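Acetylornithine aminotransferase (Aquifex aeolicus, PDB 2EH6) catalyses the pyridoxal 5'-phosphate-dependent transfer of an amino group from N(2)-acetyl-L-ornithine to 2-oxoglutarate, a step in arginine biosynthesis, as a homodimer. Local coordinates at residues K158-D163 and N188-D193; F120-N125 and F154-L159; D163-L168 and S196-I201. One frame throughout, in Å; residues are numbered along the deposited sequence.

How the contacts relate
All three contacts lie at or beside the 154-157 edge of the sheet that carries cofactor-binding residues; only contact 2 is part of that sheet. Contact 2 adds edge strand 154-157 to strand 119-123; the chain then runs through the turn of contact 1 into helix 162-166, which contact 3 packs on helix 192-205. Centres lie about 9 Å apart for contacts 1 and 3, and about 11 Å for the other two pairs. K158 N and S164 OG, 2.8 Å apart, probably form a hydrogen bond that ties the strand end to the helix. None of the contacts touches pyridoxal phosphate: the side chains of N188 and S122 each lie about 11 Å from it.

Contact 1 of 3, residues K158-D163 and N188-D193; sequences KLNDID and NEASED
N160 turns its side-chain amide against the backbone of residues 189-191 and uses both ends of it. ND2 donates to E189 O at 3.1 Å, with the carbonyl oxygen lying almost in the amide plane. OD1 accepts from S191 N at 2.6 Å in a nearly straight bond (N-H...O 176°). The amide thus spans A190, one donor and one acceptor matched to a C=O and an N-H of the same extended chain, and the two bonds together fix its rotation. A chi1 of -61° sets CG anti to the carbonyl carbon, and the amide end comes nearer the other segment than CB does. Asparagine suits the place twice over, since N160 is also the third residue of a type II turn from K158 to D161 and tolerates its positive phi of 64°.

Beside this polar grip L159 supplies the apolar part. Its side chain and that of N188 cross obliquely, with L159 CD2 4.0 Å from N188 CB and equally far from the backbone oxygen E189 O. Alanine offers the other branch a single methyl, L159 CD1 meeting A190 CB at 4.1 Å. The polar end of N188 is engaged elsewhere, by K315 and Q182.

Both segments lead into helices. S191 is the N-cap of helix 192-205, its OG bonded to F194 N, and D161 is the N-cap of helix 162-166. F194 packs against N160 and I162, A190 leans on L195, and A190 bonds through its backbone to V180, so the turn joins the start of one helix to the start of the other.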
ATOM      1  N   LYS A 158       9.119  -5.837 -26.515  1.00 38.34           N
ATOM      2  CA  LYS A 158       9.923  -6.983 -26.110  1.00 38.82           C
ATOM      3  C   LYS A 158      11.308  -6.578 -25.618  1.00 38.54           C
ATOM      4  O   LYS A 158      11.996  -5.770 -26.244  1.00 38.52           O
ATOM      5  CB  LYS A 158      10.028  -7.982 -27.266  1.00 40.87           C
ATOM      6  CG  LYS A 158       8.694  -8.631 -27.589  1.00 44.05           C
ATOM      7  CD  LYS A 158       8.778  -9.609 -28.742  1.00 48.49           C
ATOM      8  CE  LYS A 158       7.418 -10.256 -28.986  1.00 50.20           C
ATOM      9  NZ  LYS A 158       7.431 -11.188 -30.148  1.00 53.12           N
ATOM     10  N   LEU A 159      11.702  -7.143 -24.480  1.00 38.41           N
ATOM     11  CA  LEU A 159      12.992  -6.844 -23.872  1.00 37.38           C
ATOM     12  C   LEU A 159      14.118  -7.206 -24.838  1.00 37.62           C
ATOM     13  O   LEU A 159      14.071  -8.244 -25.495  1.00 36.46           O
ATOM     14  CB  LEU A 159      13.151  -7.626 -22.568  1.00 37.19           C
ATOM     15  CG  LEU A 159      14.179  -7.108 -21.560  1.00 36.89           C
ATOM     16  CD1 LEU A 159      13.660  -5.825 -20.916  1.00 37.40           C
ATOM     17  CD2 LEU A 159      14.431  -8.167 -20.499  1.00 36.82           C
ATOM     18  N   ASN A 160      15.118  -6.336 -24.914  1.00 36.78           N
ATOM     19  CA  ASN A 160      16.270  -6.520 -25.792  1.00 40.12           C
ATOM     20  C   ASN A 160      15.899  -6.519 -27.271  1.00 40.63           C
ATOM     21  O   ASN A 160      16.642  -7.030 -28.107  1.00 41.27           O
ATOM     22  CB  ASN A 160      17.013  -7.810 -25.443  1.00 39.74           C
ATOM     23  CG  ASN A 160      17.551  -7.799 -24.030  1.00 41.29           C
ATOM     24  OD1 ASN A 160      18.031  -6.772 -23.548  1.00 40.80           O
ATOM     25  ND2 ASN A 160      17.484  -8.941 -23.361  1.00 40.54           N
ATOM     26  N   ASP A 161      14.741  -5.943 -27.578  1.00 41.19           N
ATOM     27  CA  ASP A 161      14.249  -5.839 -28.948  1.00 41.61           C
ATOM     28  C   ASP A 161      13.892  -4.369 -29.123  1.00 41.69           C
ATOM     29  O   ASP A 161      12.745  -3.971 -28.927  1.00 40.13           O
ATOM     30  CB  ASP A 161      13.002  -6.708 -29.133  1.00 43.07           C
ATOM     31  CG  ASP A 161      12.499  -6.710 -30.563  1.00 44.10           C
ATOM     32  OD1 ASP A 161      12.899  -5.814 -31.337  1.00 45.48           O
ATOM     33  OD2 ASP A 161      11.693  -7.602 -30.912  1.00 42.57           O
ATOM     34  N   ILE A 162      14.885  -3.566 -29.489  1.00 41.49           N
ATOM     35  CA  ILE A 162      14.689  -2.133 -29.645  1.00 42.46           C
ATOM     36  C   ILE A 162      13.687  -1.761 -30.734  1.00 43.08           C
ATOM     37  O   ILE A 162      13.036  -0.721 -30.654  1.00 42.51           O
ATOM     38  CB  ILE A 162      16.039  -1.424 -29.916  1.00 42.55           C
ATOM     39  CG1 ILE A 162      15.954   0.039 -29.481  1.00 43.68           C
ATOM     40  CG2 ILE A 162      16.398  -1.519 -31.391  1.00 44.10           C
ATOM     41  CD1 ILE A 162      15.718   0.214 -27.993  1.00 42.48           C
ATOM     42  N   ASP A 163      13.556  -2.612 -31.747  1.00 44.27           N
ATOM     43  CA  ASP A 163      12.623  -2.342 -32.831  1.00 44.73           C
ATOM     44  C   ASP A 163      11.179  -2.441 -32.352  1.00 43.68           C
ATOM     45  O   ASP A 163      10.317  -1.699 -32.821  1.00 43.76           O
ATOM     46  CB  ASP A 163      12.859  -3.301 -34.006  1.00 47.21           C
ATOM     47  CG  ASP A 163      14.165  -3.020 -34.740  1.00 49.53           C
ATOM     48  OD1 ASP A 163      14.416  -1.843 -35.076  1.00 50.68           O
ATOM     49  OD2 ASP A 163      14.937  -3.970 -34.987  1.00 50.36           O
ATOM     50  N   ASN A 188      15.011 -12.041 -16.090  1.00 34.25           N
ATOM     51  CA  ASN A 188      15.414 -11.700 -17.450  1.00 33.57           C
ATOM     52  C   ASN A 188      16.243 -10.428 -17.431  1.00 34.07           C
ATOM     53  O   ASN A 188      15.817  -9.406 -16.896  1.00 35.59           O
ATOM     54  CB  ASN A 188      14.181 -11.513 -18.329  1.00 32.18           C
ATOM     55  CG  ASN A 188      13.260 -12.720 -18.298  1.00 33.77           C
ATOM     56  OD1 ASN A 188      13.715 -13.857 -18.393  1.00 32.61           O
ATOM     57  ND2 ASN A 188      11.960 -12.475 -18.171  1.00 33.71           N
ATOM     58  N   GLU A 189      17.430 -10.496 -18.021  1.00 33.69           N
ATOM     59  CA  GLU A 189      18.342  -9.362 -18.052  1.00 35.22           C
ATOM     60  C   GLU A 189      18.270  -8.500 -19.307  1.00 36.00           C
ATOM     61  O   GLU A 189      18.347  -9.006 -20.424  1.00 36.57           O
ATOM     62  CB  GLU A 189      19.779  -9.858 -17.891  1.00 36.12           C
ATOM     63  CG  GLU A 189      20.093 -10.441 -16.535  1.00 36.67           C
ATOM     64  CD  GLU A 189      21.467 -11.083 -16.493  1.00 38.91           C
ATOM     65  OE1 GLU A 189      21.585 -12.267 -16.873  1.00 36.88           O
ATOM     66  OE2 GLU A 189      22.431 -10.394 -16.091  1.00 39.02           O
ATOM     67  N   ALA A 190      18.130  -7.193 -19.110  1.00 36.68           N
ATOM     68  CA  ALA A 190      18.101  -6.254 -20.224  1.00 36.45           C
ATOM     69  C   ALA A 190      19.573  -6.058 -20.565  1.00 37.43           C
ATOM     70  O   ALA A 190      20.380  -5.787 -19.677  1.00 37.44           O
ATOM     71  CB  ALA A 190      17.480  -4.937 -19.786  1.00 35.99           C
ATOM     72  N   SER A 191      19.929  -6.207 -21.837  1.00 38.40           N
ATOM     73  CA  SER A 191      21.322  -6.057 -22.256  1.00 39.02           C
ATOM     74  C   SER A 191      21.818  -4.624 -22.114  1.00 40.28           C
ATOM     75  O   SER A 191      21.029  -3.677 -22.104  1.00 39.15           O
ATOM     76  CB  SER A 191      21.492  -6.491 -23.712  1.00 39.31           C
ATOM     77  OG  SER A 191      20.892  -5.550 -24.588  1.00 40.55           O
ATOM     78  N   GLU A 192      23.133  -4.464 -22.009  1.00 41.65           N
ATOM     79  CA  GLU A 192      23.707  -3.133 -21.890  1.00 43.75           C
ATOM     80  C   GLU A 192      23.436  -2.373 -23.185  1.00 42.93           C
ATOM     81  O   GLU A 192      23.122  -1.185 -23.170  1.00 42.65           O
ATOM     82  CB  GLU A 192      25.213  -3.220 -21.641  1.00 46.66           C
ATOM     83  CG  GLU A 192      25.864  -1.869 -21.397  1.00 52.34           C
ATOM     84  CD  GLU A 192      27.328  -1.988 -21.016  1.00 56.01           C
ATOM     85  OE1 GLU A 192      28.111  -2.543 -21.817  1.00 58.37           O
ATOM     86  OE2 GLU A 192      27.693  -1.524 -19.914  1.00 58.73           O
ATOM     87  N   ASP A 193      23.552  -3.074 -24.306  1.00 42.79           N
ATOM     88  CA  ASP A 193      23.311  -2.467 -25.604  1.00 44.11           C
ATOM     89  C   ASP A 193      21.876  -1.962 -25.675  1.00 43.33           C
ATOM     90  O   ASP A 193      21.628  -0.818 -26.059  1.00 42.23           O
ATOM     91  CB  ASP A 193      23.553  -3.484 -26.720  1.00 46.73           C
ATOM     92  CG  ASP A 193      23.287  -2.907 -28.098  1.00 50.35           C
ATOM     93  OD1 ASP A 193      23.892  -1.863 -28.428  1.00 52.31           O
ATOM     94  OD2 ASP A 193      22.477  -3.494 -28.849  1.00 51.00           O
TER

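Contact 2 of 3, residues F120-N125 and F154-L159; sequences FISFEN and FSYAKL
F120 and F154 begin a parallel pairing of two strands, their side chains lying side by side and pointing the same way. The ring planes are 21° apart but slid so far that they barely overlap; F120 CD2 meets F154 CZ at 3.6 Å. Four backbone bonds join the strands: S155 N to F120 O, S122 N to S155 O (3.0 Å), A157 N to S122 O (2.8 Å) and E124 N to A157 O. On the face carrying I121 and F123, the small A157 sets CB 3.7 Å from F123 CE1, and L159 CD1 lies over one face of that ring.

Beyond the strands E124 runs alongside K158, E124 OE2 3.4 Å from K158 CE. Both chains have CG anti to the carbonyl carbon (K158 chi1 -67°) and are extended beyond it. An alanine in place of E124 would probably leave the aliphatic chain of K158 without this neighbour and its amine without this opposite charge.

Further out, a water bridges F120 O and S155 OG. On the face carrying S122 and Y156, helix 132-137 of this beta-alpha-beta unit bonds Y156 OH through S136 O and S122 OG through A137 O, while R107 of helix 95-112 touches both F120 and F154. V165 backs F123 and A157.

The chemistry divides accordingly: backbone bonds set the register, aromatic and methyl groups supply the apolar contacts, A137 O and water meet the serine hydroxyls, and E124 OE2 and K158 NZ, 4.6 Å apart, form no salt bridge and probably attract only modestly.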
ATOM      1  N   PHE A 120       2.025   4.726 -22.387  1.00 31.20           N
ATOM      2  CA  PHE A 120       3.228   4.145 -21.818  1.00 29.55           C
ATOM      3  C   PHE A 120       3.562   2.863 -22.537  1.00 27.35           C
ATOM      4  O   PHE A 120       2.675   2.123 -22.970  1.00 28.13           O
ATOM      5  CB  PHE A 120       3.027   3.835 -20.331  1.00 28.92           C
ATOM      6  CG  PHE A 120       2.873   5.047 -19.474  1.00 27.86           C
ATOM      7  CD1 PHE A 120       3.988   5.714 -18.983  1.00 27.38           C
ATOM      8  CD2 PHE A 120       1.610   5.537 -19.172  1.00 27.77           C
ATOM      9  CE1 PHE A 120       3.846   6.856 -18.198  1.00 26.56           C
ATOM     10  CE2 PHE A 120       1.458   6.675 -18.394  1.00 25.91           C
ATOM     11  CZ  PHE A 120       2.577   7.336 -17.905  1.00 27.30           C
ATOM     12  N   ILE A 121       4.854   2.617 -22.673  1.00 27.33           N
ATOM     13  CA  ILE A 121       5.338   1.402 -23.290  1.00 28.45           C
ATOM     14  C   ILE A 121       6.044   0.638 -22.182  1.00 28.97           C
ATOM     15  O   ILE A 121       6.965   1.161 -21.560  1.00 29.38           O
ATOM     16  CB  ILE A 121       6.366   1.690 -24.402  1.00 30.09           C
ATOM     17  CG1 ILE A 121       5.687   2.420 -25.567  1.00 30.17           C
ATOM     18  CG2 ILE A 121       7.006   0.379 -24.870  1.00 29.52           C
ATOM     19  CD1 ILE A 121       6.640   2.805 -26.690  1.00 31.06           C
ATOM     20  N   SER A 122       5.590  -0.577 -21.907  1.00 30.75           N
ATOM     21  CA  SER A 122       6.239  -1.402 -20.898  1.00 31.15           C
ATOM     22  C   SER A 122       6.672  -2.656 -21.643  1.00 32.27           C
ATOM     23  O   SER A 122       6.586  -2.701 -22.870  1.00 30.91           O
ATOM     24  CB  SER A 122       5.284  -1.734 -19.743  1.00 30.31           C
ATOM     25  OG  SER A 122       4.148  -2.442 -20.192  1.00 32.88           O
ATOM     26  N   PHE A 123       7.121  -3.678 -20.926  1.00 31.87           N
ATOM     27  CA  PHE A 123       7.596  -4.879 -21.596  1.00 31.59           C
ATOM     28  C   PHE A 123       6.919  -6.188 -21.229  1.00 32.22           C
ATOM     29  O   PHE A 123       6.351  -6.335 -20.144  1.00 30.92           O
ATOM     30  CB  PHE A 123       9.102  -5.001 -21.370  1.00 33.30           C
ATOM     31  CG  PHE A 123       9.893  -3.903 -22.012  1.00 34.45           C
ATOM     32  CD1 PHE A 123      10.302  -4.007 -23.339  1.00 34.33           C
ATOM     33  CD2 PHE A 123      10.197  -2.746 -21.308  1.00 33.96           C
ATOM     34  CE1 PHE A 123      11.004  -2.972 -23.956  1.00 34.69           C
ATOM     35  CE2 PHE A 123      10.897  -1.705 -21.917  1.00 35.23           C
ATOM     36  CZ  PHE A 123      11.300  -1.821 -23.245  1.00 34.40           C
ATOM     37  N   GLU A 124       6.980  -7.134 -22.161  1.00 32.50           N
ATOM     38  CA  GLU A 124       6.417  -8.457 -21.957  1.00 32.80           C
ATOM     39  C   GLU A 124       7.199  -9.118 -20.826  1.00 32.93           C
ATOM     40  O   GLU A 124       8.402  -8.892 -20.688  1.00 31.80           O
ATOM     41  CB  GLU A 124       6.547  -9.288 -23.239  1.00 35.39           C
ATOM     42  CG  GLU A 124       5.434  -9.041 -24.251  1.00 38.98           C
ATOM     43  CD  GLU A 124       5.658  -9.762 -25.569  1.00 42.06           C
ATOM     44  OE1 GLU A 124       6.263 -10.855 -25.561  1.00 42.20           O
ATOM     45  OE2 GLU A 124       5.217  -9.239 -26.614  1.00 43.61           O
ATOM     46  N   ASN A 125       6.508  -9.925 -20.025  1.00 32.77           N
ATOM     47  CA  ASN A 125       7.115 -10.630 -18.898  1.00 33.58           C
ATOM     48  C   ASN A 125       7.449  -9.717 -17.735  1.00 31.37           C
ATOM     49  O   ASN A 125       8.114 -10.137 -16.791  1.00 31.47           O
ATOM     50  CB  ASN A 125       8.391 -11.350 -19.321  1.00 36.24           C
ATOM     51  CG  ASN A 125       8.156 -12.332 -20.429  1.00 38.17           C
ATOM     52  OD1 ASN A 125       7.302 -13.208 -20.322  1.00 41.87           O
ATOM     53  ND2 ASN A 125       8.917 -12.198 -21.508  1.00 39.30           N
ATOM     54  N   PHE A 154      -1.586   1.601 -22.526  1.00 32.70           N
ATOM     55  CA  PHE A 154      -0.410   0.770 -22.300  1.00 32.60           C
ATOM     56  C   PHE A 154      -0.213  -0.288 -23.381  1.00 33.21           C
ATOM     57  O   PHE A 154      -1.157  -0.975 -23.779  1.00 32.48           O
ATOM     58  CB  PHE A 154      -0.483   0.102 -20.918  1.00 31.94           C
ATOM     59  CG  PHE A 154      -0.419   1.075 -19.770  1.00 29.92           C
ATOM     60  CD1 PHE A 154      -1.524   1.846 -19.429  1.00 28.05           C
ATOM     61  CD2 PHE A 154       0.757   1.237 -19.045  1.00 29.27           C
ATOM     62  CE1 PHE A 154      -1.459   2.763 -18.384  1.00 27.98           C
ATOM     63  CE2 PHE A 154       0.831   2.151 -17.999  1.00 27.88           C
ATOM     64  CZ  PHE A 154      -0.278   2.916 -17.666  1.00 27.92           C
ATOM     65  N   SER A 155       1.021  -0.404 -23.862  1.00 32.23           N
ATOM     66  CA  SER A 155       1.359  -1.387 -24.886  1.00 34.75           C
ATOM     67  C   SER A 155       2.631  -2.089 -24.434  1.00 34.81           C
ATOM     68  O   SER A 155       3.439  -1.516 -23.703  1.00 35.13           O
ATOM     69  CB  SER A 155       1.571  -0.710 -26.249  1.00 35.42           C
ATOM     70  OG  SER A 155       2.642   0.213 -26.206  1.00 39.66           O
ATOM     71  N   TYR A 156       2.821  -3.324 -24.881  1.00 33.91           N
ATOM     72  CA  TYR A 156       3.984  -4.090 -24.455  1.00 34.47           C
ATOM     73  C   TYR A 156       4.982  -4.444 -25.551  1.00 35.47           C
ATOM     74  O   TYR A 156       4.652  -5.126 -26.521  1.00 35.79           O
ATOM     75  CB  TYR A 156       3.496  -5.362 -23.752  1.00 32.63           C
ATOM     76  CG  TYR A 156       2.332  -5.079 -22.825  1.00 32.68           C
ATOM     77  CD1 TYR A 156       2.504  -4.312 -21.675  1.00 31.71           C
ATOM     78  CD2 TYR A 156       1.046  -5.499 -23.147  1.00 33.66           C
ATOM     79  CE1 TYR A 156       1.420  -3.962 -20.873  1.00 31.42           C
ATOM     80  CE2 TYR A 156      -0.044  -5.157 -22.356  1.00 33.33           C
ATOM     81  CZ  TYR A 156       0.149  -4.385 -21.221  1.00 31.16           C
ATOM     82  OH  TYR A 156      -0.938  -4.022 -20.456  1.00 29.77           O
ATOM     83  N   ALA A 157       6.212  -3.972 -25.377  1.00 36.58           N
ATOM     84  CA  ALA A 157       7.290  -4.248 -26.318  1.00 36.89           C
ATOM     85  C   ALA A 157       8.059  -5.460 -25.808  1.00 37.31           C
ATOM     86  O   ALA A 157       7.698  -6.046 -24.783  1.00 36.40           O
ATOM     87  CB  ALA A 157       8.216  -3.044 -26.421  1.00 36.42           C
ATOM     88  N   LYS A 158       9.119  -5.837 -26.515  1.00 38.34           N
ATOM     89  CA  LYS A 158       9.923  -6.983 -26.110  1.00 38.82           C
ATOM     90  C   LYS A 158      11.308  -6.578 -25.618  1.00 38.54           C
ATOM     91  O   LYS A 158      11.996  -5.770 -26.244  1.00 38.52           O
ATOM     92  CB  LYS A 158      10.028  -7.982 -27.266  1.00 40.87           C
ATOM     93  CG  LYS A 158       8.694  -8.631 -27.589  1.00 44.05           C
ATOM     94  CD  LYS A 158       8.778  -9.609 -28.742  1.00 48.49           C
ATOM     95  CE  LYS A 158       7.418 -10.256 -28.986  1.00 50.20           C
ATOM     96  NZ  LYS A 158       7.431 -11.188 -30.148  1.00 53.12           N
ATOM     97  N   LEU A 159      11.702  -7.143 -24.480  1.00 38.41           N
ATOM     98  CA  LEU A 159      12.992  -6.844 -23.872  1.00 37.38           C
ATOM     99  C   LEU A 159      14.118  -7.206 -24.838  1.00 37.62           C
ATOM    100  O   LEU A 159      14.071  -8.244 -25.495  1.00 36.46           O
ATOM    101  CB  LEU A 159      13.151  -7.626 -22.568  1.00 37.19           C
ATOM    102  CG  LEU A 159      14.179  -7.108 -21.560  1.00 36.89           C
ATOM    103  CD1 LEU A 159      13.660  -5.825 -20.916  1.00 37.40           C
ATOM    104  CD2 LEU A 159      14.431  -8.167 -20.499  1.00 36.82           C
TER
HETATM  105  O   HOH W   1       1.314   2.450 -25.577  1.00 35.51           O
HETATM  106  O   HOH W   2      10.236  -9.474 -23.429  1.00 40.50           O

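Contact 3 of 3, residues D163-L168 and S196-I201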
ATOM      1  N   ASP A 163      13.556  -2.612 -31.747  1.00 44.27           N
ATOM      2  CA  ASP A 163      12.623  -2.342 -32.831  1.00 44.73           C
ATOM      3  C   ASP A 163      11.179  -2.441 -32.352  1.00 43.68           C
ATOM      4  O   ASP A 163      10.317  -1.699 -32.821  1.00 43.76           O
ATOM      5  CB  ASP A 163      12.859  -3.301 -34.006  1.00 47.21           C
ATOM      6  CG  ASP A 163      14.165  -3.020 -34.740  1.00 49.53           C
ATOM      7  OD1 ASP A 163      14.416  -1.843 -35.076  1.00 50.68           O
ATOM      8  OD2 ASP A 163      14.937  -3.970 -34.987  1.00 50.36           O
ATOM      9  N   SER A 164      10.916  -3.347 -31.413  1.00 42.00           N
ATOM     10  CA  SER A 164       9.562  -3.509 -30.885  1.00 40.88           C
ATOM     11  C   SER A 164       9.155  -2.241 -30.146  1.00 39.83           C
ATOM     12  O   SER A 164       7.967  -1.940 -30.022  1.00 39.92           O
ATOM     13  CB  SER A 164       9.480  -4.714 -29.934  1.00 40.47           C
ATOM     14  OG  SER A 164      10.223  -4.493 -28.749  1.00 39.71           O
ATOM     15  N   VAL A 165      10.144  -1.499 -29.656  1.00 38.62           N
ATOM     16  CA  VAL A 165       9.879  -0.255 -28.948  1.00 39.77           C
ATOM     17  C   VAL A 165       9.479   0.831 -29.953  1.00 41.48           C
ATOM     18  O   VAL A 165       8.512   1.559 -29.739  1.00 42.03           O
ATOM     19  CB  VAL A 165      11.122   0.220 -28.154  1.00 39.49           C
ATOM     20  CG1 VAL A 165      10.810   1.513 -27.419  1.00 37.58           C
ATOM     21  CG2 VAL A 165      11.550  -0.856 -27.165  1.00 38.99           C
ATOM     22  N   TYR A 166      10.220   0.931 -31.053  1.00 43.15           N
ATOM     23  CA  TYR A 166       9.917   1.928 -32.075  1.00 45.23           C
ATOM     24  C   TYR A 166       8.521   1.726 -32.663  1.00 45.56           C
ATOM     25  O   TYR A 166       7.796   2.690 -32.899  1.00 46.52           O
ATOM     26  CB  TYR A 166      10.944   1.869 -33.209  1.00 47.02           C
ATOM     27  CG  TYR A 166      12.344   2.273 -32.815  1.00 49.17           C
ATOM     28  CD1 TYR A 166      12.619   3.562 -32.355  1.00 51.20           C
ATOM     29  CD2 TYR A 166      13.401   1.372 -32.923  1.00 49.82           C
ATOM     30  CE1 TYR A 166      13.916   3.942 -32.013  1.00 52.46           C
ATOM     31  CE2 TYR A 166      14.700   1.742 -32.583  1.00 51.30           C
ATOM     32  CZ  TYR A 166      14.951   3.024 -32.132  1.00 52.62           C
ATOM     33  OH  TYR A 166      16.240   3.383 -31.804  1.00 55.44           O
ATOM     34  N   LYS A 167       8.144   0.475 -32.896  1.00 46.23           N
ATOM     35  CA  LYS A 167       6.837   0.179 -33.470  1.00 47.99           C
ATOM     36  C   LYS A 167       5.678   0.631 -32.583  1.00 47.79           C
ATOM     37  O   LYS A 167       4.535   0.701 -33.038  1.00 48.50           O
ATOM     38  CB  LYS A 167       6.706  -1.322 -33.736  1.00 49.88           C
ATOM     39  CG  LYS A 167       7.790  -1.893 -34.634  1.00 53.15           C
ATOM     40  N   LEU A 168       5.971   0.944 -31.323  1.00 46.75           N
ATOM     41  CA  LEU A 168       4.930   1.361 -30.388  1.00 44.84           C
ATOM     42  C   LEU A 168       5.065   2.806 -29.928  1.00 44.06           C
ATOM     43  O   LEU A 168       4.141   3.357 -29.329  1.00 43.59           O
ATOM     44  CB  LEU A 168       4.933   0.441 -29.159  1.00 44.16           C
ATOM     45  CG  LEU A 168       4.695  -1.058 -29.383  1.00 43.34           C
ATOM     46  CD1 LEU A 168       4.972  -1.817 -28.095  1.00 43.52           C
ATOM     47  CD2 LEU A 168       3.266  -1.294 -29.845  1.00 42.29           C
ATOM     48  N   SER A 196      21.208   0.998 -23.472  1.00 41.71           N
ATOM     49  CA  SER A 196      21.883   2.160 -24.037  1.00 42.63           C
ATOM     50  C   SER A 196      20.980   2.808 -25.080  1.00 41.47           C
ATOM     51  O   SER A 196      20.717   4.008 -25.032  1.00 42.17           O
ATOM     52  CB  SER A 196      23.198   1.739 -24.690  1.00 43.90           C
ATOM     53  OG  SER A 196      23.760   2.812 -25.428  1.00 48.74           O
ATOM     54  N   LYS A 197      20.502   1.999 -26.017  1.00 41.38           N
ATOM     55  CA  LYS A 197      19.630   2.487 -27.072  1.00 41.68           C
ATOM     56  C   LYS A 197      18.322   3.016 -26.507  1.00 41.43           C
ATOM     57  O   LYS A 197      17.801   4.027 -26.979  1.00 41.79           O
ATOM     58  CB  LYS A 197      19.341   1.374 -28.079  1.00 43.41           C
ATOM     59  CG  LYS A 197      20.559   0.914 -28.863  1.00 45.71           C
ATOM     60  CD  LYS A 197      20.194  -0.220 -29.808  1.00 48.44           C
ATOM     61  CE  LYS A 197      21.406  -0.726 -30.578  1.00 48.69           C
ATOM     62  NZ  LYS A 197      21.050  -1.898 -31.426  1.00 49.41           N
ATOM     63  N   LEU A 198      17.791   2.332 -25.496  1.00 40.75           N
ATOM     64  CA  LEU A 198      16.538   2.753 -24.878  1.00 39.79           C
ATOM     65  C   LEU A 198      16.734   4.129 -24.257  1.00 39.90           C
ATOM     66  O   LEU A 198      15.867   4.996 -24.356  1.00 39.68           O
ATOM     67  CB  LEU A 198      16.099   1.745 -23.808  1.00 39.94           C
ATOM     68  CG  LEU A 198      14.669   1.883 -23.270  1.00 38.92           C
ATOM     69  CD1 LEU A 198      13.676   1.730 -24.411  1.00 37.74           C
ATOM     70  CD2 LEU A 198      14.408   0.819 -22.205  1.00 35.71           C
ATOM     71  N   GLN A 199      17.880   4.329 -23.618  1.00 41.08           N
ATOM     72  CA  GLN A 199      18.181   5.615 -23.003  1.00 43.73           C
ATOM     73  C   GLN A 199      18.234   6.662 -24.115  1.00 45.79           C
ATOM     74  O   GLN A 199      17.725   7.775 -23.965  1.00 45.76           O
ATOM     75  CB  GLN A 199      19.527   5.552 -22.276  1.00 44.90           C
ATOM     76  CG  GLN A 199      19.954   6.864 -21.634  1.00 46.99           C
ATOM     77  CD  GLN A 199      19.082   7.251 -20.456  1.00 48.94           C
ATOM     78  OE1 GLN A 199      19.191   6.676 -19.371  1.00 49.75           O
ATOM     79  NE2 GLN A 199      18.204   8.226 -20.664  1.00 49.82           N
ATOM     80  N   GLU A 200      18.851   6.282 -25.233  1.00 46.89           N
ATOM     81  CA  GLU A 200      18.992   7.156 -26.399  1.00 48.75           C
ATOM     82  C   GLU A 200      17.627   7.573 -26.926  1.00 47.88           C
ATOM     83  O   GLU A 200      17.371   8.754 -27.157  1.00 47.75           O
ATOM     84  CB  GLU A 200      19.758   6.427 -27.506  1.00 51.32           C
ATOM     85  CG  GLU A 200      19.880   7.210 -28.802  1.00 55.53           C
ATOM     86  CD  GLU A 200      20.374   6.355 -29.954  1.00 57.96           C
ATOM     87  OE1 GLU A 200      19.663   5.396 -30.330  1.00 58.51           O
ATOM     88  OE2 GLU A 200      21.472   6.639 -30.481  1.00 60.39           O
ATOM     89  N   ILE A 201      16.759   6.587 -27.119  1.00 48.43           N
ATOM     90  CA  ILE A 201      15.413   6.826 -27.615  1.00 49.51           C
ATOM     91  C   ILE A 201      14.675   7.843 -26.757  1.00 50.08           C
ATOM     92  O   ILE A 201      14.049   8.767 -27.274  1.00 50.06           O
ATOM     93  CB  ILE A 201      14.598   5.521 -27.637  1.00 51.08           C
ATOM     94  CG1 ILE A 201      15.200   4.556 -28.659  1.00 52.39           C
ATOM     95  CG2 ILE A 201      13.145   5.819 -27.964  1.00 52.11           C
ATOM     96  CD1 ILE A 201      14.465   3.234 -28.752  1.00 54.07           C
TER
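Y166 reaches from its helix to I201 of helix 192-205, and the closest approaches are at its outer half. From CB the side chain leaves with CG anti to the carbonyl carbon (chi1 -66°). The contact starts at CD1, 4.1 Å from I201 CD1, and tightens outward: CE1 comes to 3.4 Å from that methyl carbon, and CZ matches it, while CE2 stays as far off as CD1. CE1 also approaches I201 CG1, at 3.6 Å. At the tip, OH stands 3.5 Å from I201 CG1. E200 OE1 lies 4.2 Å from Y166 OH, too far for a bond. Tyrosine suits this partly exposed margin because its long ring spans the gap between helices while its hydroxyl lies near the exposed E200. Isoleucine answers with a slim arm, CD1 extended beyond CG1 (chi2 180°), set aslant to the tyrosine.

Deeper in, V165, whose CB points toward the same helix, places CG1 4.2 Å from L198 CD1 and close to I201 CD1. The valine and leucine side chains meet at about a right angle, and being branched and compact they fill this buried seam with carbon alone.

I162, one turn before Y166, adds its own packing on I201 and K197. Underneath lies the sheet: V165 and L198 both rest on I176 of strand 173-178, L198 also on I178, and helix 162-166 reaches through V165 across F123 of strand 119-123 to A157 of edge strand 154-157.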